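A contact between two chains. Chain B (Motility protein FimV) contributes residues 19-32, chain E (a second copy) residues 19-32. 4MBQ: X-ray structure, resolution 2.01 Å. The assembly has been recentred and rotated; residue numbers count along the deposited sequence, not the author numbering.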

ATOM      1  N   ALA B  19      -1.202   5.556  11.474  1.00 29.02           N
ATOM      2  CA  ALA B  19      -2.165   5.905  10.436  1.00 32.33           C
ATOM      3  C   ALA B  19      -1.759   5.291   9.099  1.00 30.17           C
ATOM      4  O   ALA B  19      -2.597   4.771   8.363  1.00 27.03           O
ATOM      5  N   THR B  20      -0.466   5.352   8.796  1.00 27.86           N
ATOM      6  CA  THR B  20       0.070   4.759   7.576  1.00 29.99           C
ATOM      7  C   THR B  20      -0.117   3.247   7.582  1.00 30.87           C
ATOM      8  O   THR B  20      -0.511   2.653   6.577  1.00 27.64           O
ATOM      9  N   LYS B  21       0.164   2.629   8.723  1.00 24.84           N
ATOM     10  CA  LYS B  21       0.046   1.182   8.846  1.00 23.65           C
ATOM     11  C   LYS B  21      -1.405   0.720   8.746  1.00 23.16           C
ATOM     12  O   LYS B  21      -1.679  -0.368   8.245  1.00 32.63           O
ATOM     13  N   LEU B  22      -2.330   1.552   9.211  1.00 25.56           N
ATOM     14  CA  LEU B  22      -3.751   1.240   9.109  1.00 25.83           C
ATOM     15  C   LEU B  22      -4.185   1.170   7.648  1.00 26.70           C
ATOM     16  O   LEU B  22      -4.949   0.286   7.257  1.00 27.55           O
ATOM     17  N   ASP B  23      -3.694   2.101   6.841  1.00 24.84           N
ATOM     18  CA  ASP B  23      -4.003   2.093   5.415  1.00 25.65           C
ATOM     19  C   ASP B  23      -3.321   0.926   4.705  1.00 25.89           C
ATOM     20  O   ASP B  23      -3.888   0.341   3.784  1.00 25.88           O
ATOM     21  N   LEU B  24      -2.116   0.579   5.150  1.00 30.29           N
ATOM     22  CA  LEU B  24      -1.418  -0.589   4.619  1.00 27.74           C
ATOM     23  C   LEU B  24      -2.182  -1.868   4.939  1.00 26.27           C
ATOM     24  O   LEU B  24      -2.260  -2.777   4.112  1.00 24.11           O
ATOM     25  N   ALA B  25      -2.742  -1.935   6.142  1.00 23.58           N
ATOM     26  CA  ALA B  25      -3.528  -3.092   6.548  1.00 25.26           C
ATOM     27  C   ALA B  25      -4.769  -3.224   5.675  1.00 23.58           C
ATOM     28  O   ALA B  25      -5.128  -4.326   5.261  1.00 29.57           O
ATOM     29  N   ARG B  26      -5.420  -2.097   5.405  1.00 23.92           N
ATOM     30  CA  ARG B  26      -6.573  -2.069   4.513  1.00 28.03           C
ATOM     31  C   ARG B  26      -6.184  -2.554   3.121  1.00 25.68           C
ATOM     32  O   ARG B  26      -6.972  -3.206   2.436  1.00 27.02           O
ATOM     33  N   ALA B  27      -4.960  -2.236   2.711  1.00 27.77           N
ATOM     34  CA  ALA B  27      -4.448  -2.671   1.416  1.00 26.63           C
ATOM     35  C   ALA B  27      -4.283  -4.188   1.375  1.00 26.69           C
ATOM     36  O   ALA B  27      -4.627  -4.829   0.379  1.00 27.92           O
ATOM     37  N   TYR B  28      -3.763  -4.754   2.462  1.00 25.75           N
ATOM     38  CA  TYR B  28      -3.581  -6.201   2.566  1.00 26.26           C
ATOM     39  C   TYR B  28      -4.913  -6.938   2.533  1.00 30.28           C
ATOM     40  O   TYR B  28      -5.030  -8.007   1.935  1.00 37.66           O
ATOM     41  N   ILE B  29      -5.916  -6.362   3.186  1.00 26.54           N
ATOM     42  CA  ILE B  29      -7.246  -6.952   3.216  1.00 27.52           C
ATOM     43  C   ILE B  29      -7.847  -6.983   1.813  1.00 30.53           C
ATOM     44  O   ILE B  29      -8.401  -7.994   1.387  1.00 35.32           O
ATOM     45  N   ASP B  30      -7.714  -5.876   1.091  1.00 28.89           N
ATOM     46  CA  ASP B  30      -8.215  -5.805  -0.276  1.00 31.38           C
ATOM     47  C   ASP B  30      -7.438  -6.709  -1.228  1.00 36.01           C
ATOM     48  O   ASP B  30      -7.933  -7.065  -2.295  1.00 35.41           O
ATOM     49  N   MET B  31      -6.226  -7.088  -0.830  1.00 34.07           N
ATOM     50  CA  MET B  31      -5.440  -8.047  -1.597  1.00 43.20           C
ATOM     51  C   MET B  31      -5.856  -9.472  -1.264  1.00 42.87           C
ATOM     52  O   MET B  31      -5.449 -10.420  -1.934  1.00 48.95           O
ATOM     53  N   GLY B  32      -6.671  -9.617  -0.225  1.00 44.09           N
ATOM     54  CA  GLY B  32      -7.065 -10.927   0.259  1.00 47.71           C
ATOM     55  C   GLY B  32      -5.980 -11.536   1.127  1.00 52.11           C
ATOM     56  O   GLY B  32      -5.990 -12.737   1.399  1.00 57.68           O
TER
ATOM     57  N   ALA E  19       2.504  -4.734 -10.269  1.00 39.45           N
ATOM     58  CA  ALA E  19       2.345  -3.290 -10.164  1.00 34.47           C
ATOM     59  C   ALA E  19       1.865  -2.920  -8.763  1.00 28.19           C
ATOM     60  O   ALA E  19       2.330  -1.945  -8.172  1.00 27.62           O
ATOM     61  N   THR E  20       0.936  -3.712  -8.239  1.00 26.79           N
ATOM     62  CA  THR E  20       0.426  -3.514  -6.887  1.00 28.93           C
ATOM     63  C   THR E  20       1.536  -3.750  -5.867  1.00 30.82           C
ATOM     64  O   THR E  20       1.725  -2.964  -4.940  1.00 31.22           O
ATOM     65  N   LYS E  21       2.279  -4.834  -6.055  1.00 29.49           N
ATOM     66  CA  LYS E  21       3.349  -5.187  -5.131  1.00 31.36           C
ATOM     67  C   LYS E  21       4.535  -4.221  -5.181  1.00 27.80           C
ATOM     68  O   LYS E  21       5.188  -3.990  -4.165  1.00 28.08           O
ATOM     69  N   LEU E  22       4.807  -3.649  -6.350  1.00 26.14           N
ATOM     70  CA  LEU E  22       5.818  -2.598  -6.464  1.00 23.90           C
ATOM     71  C   LEU E  22       5.404  -1.364  -5.666  1.00 23.95           C
ATOM     72  O   LEU E  22       6.236  -0.716  -5.027  1.00 30.22           O
ATOM     73  N   ASP E  23       4.115  -1.042  -5.714  1.00 22.76           N
ATOM     74  CA  ASP E  23       3.576   0.060  -4.931  1.00 26.24           C
ATOM     75  C   ASP E  23       3.702  -0.245  -3.439  1.00 27.21           C
ATOM     76  O   ASP E  23       4.063   0.624  -2.646  1.00 26.76           O
ATOM     77  N   LEU E  24       3.404  -1.486  -3.069  1.00 25.27           N
ATOM     78  CA  LEU E  24       3.500  -1.917  -1.676  1.00 27.26           C
ATOM     79  C   LEU E  24       4.937  -1.857  -1.174  1.00 26.65           C
ATOM     80  O   LEU E  24       5.205  -1.312  -0.104  1.00 33.62           O
ATOM     81  N   ALA E  25       5.855  -2.417  -1.956  1.00 23.14           N
ATOM     82  CA  ALA E  25       7.271  -2.442  -1.600  1.00 28.74           C
ATOM     83  C   ALA E  25       7.850  -1.041  -1.420  1.00 32.00           C
ATOM     84  O   ALA E  25       8.600  -0.790  -0.475  1.00 25.95           O
ATOM     85  N   ARG E  26       7.509  -0.131  -2.327  1.00 28.53           N
ATOM     86  CA  ARG E  26       7.994   1.242  -2.232  1.00 33.56           C
ATOM     87  C   ARG E  26       7.406   1.953  -1.017  1.00 32.85           C
ATOM     88  O   ARG E  26       8.031   2.849  -0.446  1.00 33.18           O
ATOM     89  N   ALA E  27       6.206   1.546  -0.617  1.00 34.88           N
ATOM     90  CA  ALA E  27       5.596   2.075   0.596  1.00 32.33           C
ATOM     91  C   ALA E  27       6.419   1.654   1.806  1.00 34.91           C
ATOM     92  O   ALA E  27       6.594   2.425   2.748  1.00 33.86           O
ATOM     93  N   TYR E  28       6.929   0.426   1.769  1.00 25.60           N
ATOM     94  CA  TYR E  28       7.784  -0.077   2.838  1.00 28.36           C
ATOM     95  C   TYR E  28       9.120   0.656   2.875  1.00 33.48           C
ATOM     96  O   TYR E  28       9.676   0.887   3.946  1.00 34.85           O
ATOM     97  N   ILE E  29       9.632   1.023   1.705  1.00 33.93           N
ATOM     98  CA  ILE E  29      10.859   1.805   1.634  1.00 37.43           C
ATOM     99  C   ILE E  29      10.626   3.201   2.207  1.00 38.68           C
ATOM    100  O   ILE E  29      11.474   3.740   2.919  1.00 40.75           O
ATOM    101  N   ASP E  30       9.465   3.774   1.896  1.00 35.27           N
ATOM    102  CA  ASP E  30       9.065   5.068   2.444  1.00 40.63           C
ATOM    103  C   ASP E  30       9.036   5.047   3.966  1.00 44.33           C
ATOM    104  O   ASP E  30       9.351   6.045   4.612  1.00 47.21           O
ATOM    105  N   MET E  31       8.640   3.912   4.533  1.00 43.94           N
ATOM    106  CA  MET E  31       8.570   3.762   5.983  1.00 47.65           C
ATOM    107  C   MET E  31       9.925   3.428   6.600  1.00 51.61           C
ATOM    108  O   MET E  31      10.138   3.635   7.794  1.00 59.06           O
ATOM    109  N   GLY E  32      10.836   2.901   5.788  1.00 48.03           N
ATOM    110  CA  GLY E  32      12.146   2.511   6.274  1.00 46.38           C
ATOM    111  C   GLY E  32      12.213   1.037   6.622  1.00 44.64           C
ATOM    112  O   GLY E  32      13.086   0.607   7.371  1.00 48.45           O
TER

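Leu B24 and Leu E24 meet at the apolar centre of two nearly antiparallel helices (166° between N-to-C directions, axes 11.9 Å apart at closest approach), a separation that side chains must bridge. Each leucine has its CA-to-CB bond directed toward the opposing stretch. They do so in different rotamers: Leu B24 is m,t, whereas Leu E24 is t,p. CD2 of Leu B24 lies 4.1 Å from CD1 of Leu E24 and 4.2 Å from CB of Ala E27. Ala B27 makes no equivalent contact: its CA-to-CB bond also points toward the other stretch, but the nearest atom there, CD1 of Leu E24, is 5.2 Å from CB of Ala B27.

The antiparallel register places a methionine at each end of this leucine pair. CE of Met E31 packs 3.6 Å from CD1 of Leu B24, and CE of Met B31 lies 3.8 Å from CD2 of Leu E24. Both methionines adopt m,t,m, and their sulfurs reach on to the threonines: SD of Met E31 is 4.1 Å from CG2 of Thr B20, matched by 4.1 Å from SD of Met B31 to CG2 of Thr E20. Both threonines are m, with methyl groups at the contact and OG1 hydrogen-bonded elsewhere in the structure. The aliphatic part of Lys B21 extends the apolar surface, its CG 4.3 Å from SD of Met E31.

The CA-to-CB bonds of Tyr B28 and Tyr E28 point sideways to the other stretch, but the ends of both side chains come nearer and meet. Chi1 is -91° in Tyr B28, between wells, and m in Tyr E28. CZ of Tyr B28 packs 3.8 Å from CD2 of Leu E24, joining the tyrosine to the apolar centre. The two hydroxyls meet in the sole hydrogen bond across the stretches, 3.0 Å from OH of Tyr B28 to OH of Tyr E28, in which either could be the donor.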

ATOM      1  CB  ALA B  19      -2.291   7.415  10.315  1.00 35.40           C
ATOM      2  CB  THR B  20       1.568   5.067   7.408  1.00 31.77           C
ATOM      3  OG1 THR B  20       1.771   6.485   7.406  1.00 36.28           O
ATOM      4  CG2 THR B  20       2.089   4.481   6.103  1.00 28.65           C
ATOM      5  CB  LYS B  21       0.702   0.696  10.144  1.00 28.41           C
ATOM      6  CG  LYS B  21       2.225   0.778  10.107  1.00 32.04           C
ATOM      7  CD  LYS B  21       2.862   0.382  11.429  1.00 31.71           C
ATOM      8  CE  LYS B  21       4.384   0.430  11.323  1.00 31.43           C
ATOM      9  NZ  LYS B  21       5.056   0.109  12.608  1.00 28.53           N
ATOM     10  CB  LEU B  22      -4.590   2.272   9.865  1.00 24.28           C
ATOM     11  CG  LEU B  22      -4.719   2.049  11.373  1.00 26.44           C
ATOM     12  CD1 LEU B  22      -5.446   3.210  12.037  1.00 25.32           C
ATOM     13  CD2 LEU B  22      -5.444   0.742  11.636  1.00 27.58           C
ATOM     14  CB  ASP B  23      -3.642   3.429   4.767  1.00 27.38           C
ATOM     15  CG  ASP B  23      -4.717   4.479   4.974  1.00 35.58           C
ATOM     16  OD1 ASP B  23      -5.906   4.177   4.734  1.00 40.70           O
ATOM     17  OD2 ASP B  23      -4.379   5.605   5.388  1.00 30.52           O
ATOM     18  CB  LEU B  24       0.005  -0.683   5.176  1.00 28.24           C
ATOM     19  CG  LEU B  24       1.055   0.253   4.580  1.00 29.94           C
ATOM     20  CD1 LEU B  24       2.447  -0.167   5.026  1.00 35.87           C
ATOM     21  CD2 LEU B  24       0.953   0.278   3.066  1.00 32.53           C
ATOM     22  CB  ALA B  25      -3.911  -2.993   8.016  1.00 25.15           C
ATOM     23  CB  ARG B  26      -7.171  -0.659   4.433  1.00 34.73           C
ATOM     24  CG  ARG B  26      -7.748  -0.148   5.751  1.00 32.83           C
ATOM     25  CD  ARG B  26      -8.316   1.262   5.618  1.00 31.28           C
ATOM     26  NE  ARG B  26      -8.787   1.775   6.903  1.00 46.08           N
ATOM     27  CZ  ARG B  26      -8.219   2.776   7.570  1.00 46.85           C
ATOM     28  NH1 ARG B  26      -7.160   3.397   7.069  1.00 35.76           N
ATOM     29  NH2 ARG B  26      -8.720   3.166   8.736  1.00 48.40           N
ATOM     30  CB  ALA B  27      -3.132  -1.981   1.109  1.00 26.82           C
ATOM     31  CB  TYR B  28      -2.815  -6.564   3.843  1.00 25.50           C
ATOM     32  CG  TYR B  28      -1.313  -6.624   3.671  1.00 31.35           C
ATOM     33  CD1 TYR B  28      -0.684  -7.810   3.320  1.00 36.85           C
ATOM     34  CD2 TYR B  28      -0.526  -5.498   3.864  1.00 35.61           C
ATOM     35  CE1 TYR B  28       0.689  -7.872   3.163  1.00 34.09           C
ATOM     36  CE2 TYR B  28       0.848  -5.550   3.707  1.00 35.10           C
ATOM     37  CZ  TYR B  28       1.449  -6.739   3.358  1.00 33.25           C
ATOM     38  OH  TYR B  28       2.815  -6.793   3.204  1.00 40.63           O
ATOM     39  CB  ILE B  29      -8.177  -6.183   4.171  1.00 29.45           C
ATOM     40  CG1 ILE B  29      -7.658  -6.289   5.607  1.00 29.82           C
ATOM     41  CG2 ILE B  29      -9.595  -6.725   4.089  1.00 35.67           C
ATOM     42  CD1 ILE B  29      -8.489  -5.524   6.612  1.00 38.62           C
ATOM     43  CB  ASP B  30      -8.237  -4.360  -0.772  1.00 34.58           C
ATOM     44  CG  ASP B  30      -9.452  -3.603  -0.276  1.00 47.81           C
ATOM     45  OD1 ASP B  30     -10.560  -4.178  -0.307  1.00 61.62           O
ATOM     46  OD2 ASP B  30      -9.307  -2.446   0.157  1.00 40.95           O
ATOM     47  CB  MET B  31      -3.946  -7.871  -1.322  1.00 44.80           C
ATOM     48  CG  MET B  31      -3.278  -6.809  -2.171  1.00 51.08           C
ATOM     49  SD  MET B  31      -1.485  -6.791  -1.980  1.00 57.29           S
ATOM     50  CE  MET B  31      -1.320  -6.228  -0.293  1.00 39.30           C
TER
ATOM     51  CB  ALA E  19       1.367  -2.781 -11.220  1.00 28.12           C
ATOM     52  CB  THR E  20      -0.746  -4.468  -6.586  1.00 30.20           C
ATOM     53  OG1 THR E  20      -1.808  -4.238  -7.520  1.00 33.18           O
ATOM     54  CG2 THR E  20      -1.265  -4.248  -5.174  1.00 28.20           C
ATOM     55  CB  LYS E  21       3.792  -6.634  -5.347  1.00 35.63           C
ATOM     56  CG  LYS E  21       2.744  -7.647  -4.906  1.00 46.67           C
ATOM     57  CD  LYS E  21       3.229  -9.072  -5.067  1.00 57.41           C
ATOM     58  CE  LYS E  21       2.177 -10.062  -4.583  1.00 62.68           C
ATOM     59  NZ  LYS E  21       0.869  -9.868  -5.263  1.00 68.04           N
ATOM     60  CB  LEU E  22       6.058  -2.223  -7.928  1.00 27.19           C
ATOM     61  CG  LEU E  22       7.078  -3.072  -8.687  1.00 26.63           C
ATOM     62  CD1 LEU E  22       7.108  -2.692 -10.160  1.00 30.94           C
ATOM     63  CD2 LEU E  22       8.460  -2.916  -8.064  1.00 25.39           C
ATOM     64  CB  ASP E  23       2.111   0.319  -5.292  1.00 27.37           C
ATOM     65  CG  ASP E  23       1.930   0.738  -6.743  1.00 29.37           C
ATOM     66  OD1 ASP E  23       2.876   1.310  -7.323  1.00 25.96           O
ATOM     67  OD2 ASP E  23       0.837   0.499  -7.297  1.00 30.46           O
ATOM     68  CB  LEU E  24       2.946  -3.335  -1.512  1.00 29.35           C
ATOM     69  CG  LEU E  24       2.854  -3.883  -0.086  1.00 34.38           C
ATOM     70  CD1 LEU E  24       1.981  -2.991   0.784  1.00 31.73           C
ATOM     71  CD2 LEU E  24       2.317  -5.304  -0.098  1.00 38.15           C
ATOM     72  CB  ALA E  25       8.067  -3.215  -2.643  1.00 31.58           C
ATOM     73  CB  ARG E  26       7.706   2.024  -3.520  1.00 35.92           C
ATOM     74  CG  ARG E  26       8.629   1.665  -4.679  1.00 43.39           C
ATOM     75  CD  ARG E  26       8.541   2.683  -5.810  1.00 53.63           C
ATOM     76  NE  ARG E  26       7.752   2.200  -6.941  1.00 56.94           N
ATOM     77  CZ  ARG E  26       6.450   2.421  -7.097  1.00 58.06           C
ATOM     78  NH1 ARG E  26       5.817   1.944  -8.161  1.00 45.76           N
ATOM     79  NH2 ARG E  26       5.781   3.118  -6.188  1.00 61.84           N
ATOM     80  CB  ALA E  27       4.163   1.597   0.731  1.00 24.64           C
ATOM     81  CB  TYR E  28       8.000  -1.586   2.702  1.00 28.00           C
ATOM     82  CG  TYR E  28       6.903  -2.409   3.341  1.00 33.40           C
ATOM     83  CD1 TYR E  28       6.911  -2.669   4.704  1.00 39.07           C
ATOM     84  CD2 TYR E  28       5.860  -2.923   2.585  1.00 38.08           C
ATOM     85  CE1 TYR E  28       5.910  -3.420   5.298  1.00 42.53           C
ATOM     86  CE2 TYR E  28       4.853  -3.673   3.169  1.00 41.28           C
ATOM     87  CZ  TYR E  28       4.886  -3.920   4.525  1.00 38.09           C
ATOM     88  OH  TYR E  28       3.889  -4.668   5.107  1.00 38.28           O
ATOM     89  CB  ILE E  29      11.387   1.909   0.188  1.00 34.44           C
ATOM     90  CG1 ILE E  29      11.627   0.514  -0.389  1.00 35.30           C
ATOM     91  CG2 ILE E  29      12.670   2.723   0.145  1.00 34.51           C
ATOM     92  CD1 ILE E  29      12.159   0.525  -1.805  1.00 37.95           C
ATOM     93  CB  ASP E  30       7.680   5.467   1.937  1.00 36.26           C
ATOM     94  CG  ASP E  30       7.720   6.171   0.598  1.00 41.09           C
ATOM     95  OD1 ASP E  30       8.815   6.569   0.153  1.00 43.26           O
ATOM     96  OD2 ASP E  30       6.639   6.340  -0.001  1.00 47.11           O
ATOM     97  CB  MET E  31       7.560   2.681   6.370  1.00 40.16           C
ATOM     98  CG  MET E  31       6.108   3.103   6.288  1.00 40.82           C
ATOM     99  SD  MET E  31       5.050   1.902   7.117  1.00 54.63           S
ATOM    100  CE  MET E  31       5.692   0.380   6.426  1.00 69.43           C
TER